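Acetyltransferase (Vibrio fischeri, PDB 3JVN) probably transfers an acyl group, most likely acetyl, to an acceptor not yet identified. Local coordinates at residues H24-Q29 with I96-R101. Sequence-based numbering, arbitrary orientation.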
loop_
_atom_site.group_PDB
_atom_site.type_symbol
_atom_site.label_atom_id
_atom_site.label_comp_id
_atom_site.label_asym_id
_atom_site.label_seq_id
_atom_site.Cartn_x
_atom_site.Cartn_y
_atom_site.Cartn_z
ATOM N N HIS A 24 17.398 -7.117 -17.510
ATOM C CA HIS A 24 16.372 -8.021 -18.001
ATOM C C HIS A 24 16.947 -9.318 -18.529
ATOM O O HIS A 24 16.320 -10.371 -18.406
ATOM C CB HIS A 24 15.563 -7.338 -19.093
ATOM C CG HIS A 24 14.772 -6.167 -18.600
ATOM N ND1 HIS A 24 14.299 -5.178 -19.436
ATOM C CD2 HIS A 24 14.374 -5.829 -17.353
ATOM C CE1 HIS A 24 13.645 -4.280 -18.723
ATOM N NE2 HIS A 24 13.674 -4.651 -17.456
ATOM N N ASP A 25 18.140 -9.253 -19.107
ATOM C CA ASP A 25 18.763 -10.455 -19.648
ATOM C C ASP A 25 19.045 -11.476 -18.555
ATOM O O ASP A 25 18.636 -12.634 -18.656
ATOM C CB ASP A 25 20.070 -10.111 -20.355
ATOM C CG ASP A 25 20.628 -11.288 -21.126
ATOM O OD1 ASP A 25 20.043 -11.633 -22.168
ATOM O OD2 ASP A 25 21.631 -11.882 -20.692
ATOM N N GLU A 26 19.751 -11.038 -17.518
ATOM C CA GLU A 26 20.091 -11.901 -16.399
ATOM C C GLU A 26 18.818 -12.420 -15.724
ATOM O O GLU A 26 18.811 -13.507 -15.153
ATOM C CB GLU A 26 20.957 -11.132 -15.389
ATOM C CG GLU A 26 22.201 -10.481 -16.006
ATOM C CD GLU A 26 22.929 -9.529 -15.058
ATOM O OE1 GLU A 26 23.862 -8.824 -15.518
ATOM O OE2 GLU A 26 22.572 -9.481 -13.859
ATOM N N HIS A 27 17.743 -11.642 -15.799
ATOM C CA HIS A 27 16.471 -12.036 -15.205
ATOM C C HIS A 27 15.962 -13.316 -15.857
ATOM O O HIS A 27 15.578 -14.265 -15.177
ATOM C CB HIS A 27 15.443 -10.906 -15.368
ATOM C CG HIS A 27 15.335 -10.002 -14.173
ATOM N ND1 HIS A 27 16.357 -9.852 -13.255
ATOM C CD2 HIS A 27 14.332 -9.200 -13.752
ATOM C CE1 HIS A 27 15.982 -8.998 -12.320
ATOM N NE2 HIS A 27 14.757 -8.586 -12.594
ATOM N N HIS A 28 15.984 -13.333 -17.186
ATOM C CA HIS A 28 15.534 -14.474 -17.982
ATOM C C HIS A 28 16.491 -15.664 -17.878
ATOM O O HIS A 28 16.207 -16.743 -18.393
ATOM C CB HIS A 28 15.421 -14.054 -19.447
ATOM C CG HIS A 28 14.636 -15.006 -20.291
ATOM N ND1 HIS A 28 13.277 -15.172 -20.149
ATOM C CD2 HIS A 28 15.023 -15.864 -21.264
ATOM C CE1 HIS A 28 12.859 -16.094 -20.998
ATOM N NE2 HIS A 28 13.898 -16.530 -21.685
ATOM N N GLN A 29 17.624 -15.464 -17.212
ATOM C CA GLN A 29 18.615 -16.522 -17.050
ATOM C C GLN A 29 18.544 -17.245 -15.699
ATOM O O GLN A 29 19.063 -18.355 -15.555
ATOM C CB GLN A 29 20.020 -15.956 -17.298
ATOM C CG GLN A 29 20.291 -15.681 -18.784
ATOM C CD GLN A 29 21.646 -15.034 -19.053
ATOM O OE1 GLN A 29 22.107 -14.992 -20.195
ATOM N NE2 GLN A 29 22.278 -14.508 -18.005
ATOM N N ILE A 96 23.346 -3.583 -11.046
ATOM C CA ILE A 96 24.758 -3.288 -10.823
ATOM C C ILE A 96 25.611 -4.190 -11.707
ATOM O O ILE A 96 25.336 -5.380 -11.849
ATOM C CB ILE A 96 25.193 -3.528 -9.350
ATOM C CG1 ILE A 96 24.170 -2.933 -8.378
ATOM C CG2 ILE A 96 26.555 -2.887 -9.109
ATOM C CD1 ILE A 96 23.107 -3.930 -7.928
ATOM N N GLU A 97 26.642 -3.618 -12.315
ATOM C CA GLU A 97 27.529 -4.391 -13.168
ATOM C C GLU A 97 28.084 -5.523 -12.333
ATOM O O GLU A 97 28.458 -5.313 -11.177
ATOM C CB GLU A 97 28.667 -3.515 -13.665
ATOM C CG GLU A 97 28.209 -2.386 -14.563
ATOM C CD GLU A 97 27.799 -2.873 -15.936
ATOM O OE1 GLU A 97 27.670 -2.026 -16.849
ATOM O OE2 GLU A 97 27.594 -4.098 -16.103
ATOM N N LYS A 98 28.135 -6.718 -12.921
ATOM C CA LYS A 98 28.630 -7.911 -12.230
ATOM C C LYS A 98 30.052 -7.677 -11.714
ATOM O O LYS A 98 30.517 -8.352 -10.796
ATOM C CB LYS A 98 28.585 -9.129 -13.175
ATOM C CG LYS A 98 27.163 -9.478 -13.679
ATOM C CD LYS A 98 27.021 -10.926 -14.203
ATOM C CE LYS A 98 27.221 -11.970 -13.078
ATOM N NZ LYS A 98 27.091 -13.430 -13.468
ATOM N N GLU A 99 30.724 -6.685 -12.288
ATOM C CA GLU A 99 32.084 -6.354 -11.897
ATOM C C GLU A 99 32.122 -5.404 -10.695
ATOM O O GLU A 99 33.168 -5.229 -10.066
ATOM C CB GLU A 99 32.802 -5.718 -13.084
ATOM C CG GLU A 99 34.275 -5.469 -12.863
ATOM C CD GLU A 99 34.831 -4.466 -13.841
ATOM O OE1 GLU A 99 34.720 -4.713 -15.061
ATOM O OE2 GLU A 99 35.364 -3.432 -13.388
ATOM N N TYR A 100 30.983 -4.798 -10.372
ATOM C CA TYR A 100 30.924 -3.861 -9.255
ATOM C C TYR A 100 30.019 -4.257 -8.087
ATOM O O TYR A 100 29.788 -3.456 -7.172
ATOM C CB TYR A 100 30.521 -2.482 -9.776
ATOM C CG TYR A 100 31.630 -1.785 -10.528
ATOM C CD1 TYR A 100 32.453 -0.859 -9.891
ATOM C CD2 TYR A 100 31.877 -2.073 -11.872
ATOM C CE1 TYR A 100 33.497 -0.235 -10.573
ATOM C CE2 TYR A 100 32.920 -1.456 -12.563
ATOM C CZ TYR A 100 33.724 -0.538 -11.903
ATOM O OH TYR A 100 34.757 0.073 -12.573
ATOM N N ARG A 101 29.505 -5.481 -8.107
ATOM C CA ARG A 101 28.652 -5.938 -7.016
ATOM C C ARG A 101 29.517 -6.216 -5.787
ATOM O O ARG A 101 30.746 -6.193 -5.871
ATOM C CB ARG A 101 27.879 -7.199 -7.423
ATOM C CG ARG A 101 26.512 -6.900 -8.008
ATOM C CD ARG A 101 26.455 -7.077 -9.518
ATOM N NE ARG A 101 26.123 -8.442 -9.910
ATOM C CZ ARG A 101 25.546 -8.758 -11.065
ATOM N NH1 ARG A 101 25.242 -7.803 -11.932
ATOM N NH2 ARG A 101 25.266 -10.023 -11.359
#
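Glu26 reaches from helix 13-30 to the guanidinium of Arg101, an example of a surface contact built from charge with little packing. The backbones stay well apart, the CA atoms of Glu26 and Lys98 lying 10.3 Å from each other; the extended glutamate chain covers roughly half of that distance, and the side chains of Lys98 and Arg101 come to meet it. Its first torsion sets CG beside the backbone N (chi1 -54°), and the straight run beyond delivers the carboxylate to the loop that follows strand 86-96.

The close part lies around that carboxylate. Glu26 OE2 sits obliquely to NH1 and NH2 of Arg101, 3.7 Å from Arg101 NH1 in a long salt bridge, with carboxylate and guanidinium planes inclined at 55°. Glu26 OE1 lies at the guanidinium edge and 3.8 Å from Lys98 CG, whose methylenes run past Glu26 in the opposite direction. Arg101, bent at chi2 and chi3, is modelled with NH1 donating to Ile96 O, at a doubtfully short length. On the looser side, Lys98 NZ remains 6.0 Å from Glu26 OE1. No hydrogen bond joins the two segments.

Tyr95, whose hydroxyl is hydrogen-bonded to OE1, joins the helix to the end of strand 86-96, while Arg101 and Lys98 join it to the following loop. Arg101 opens a sequence matching the Q/R-x-x-G-x-G/A motif, which in GNAT enzymes binds the acetyl-CoA pyrophosphate. The chemistry implies a long, weakly directional salt bridge, probably softened by solvent, beside a steadier bond from Tyr95.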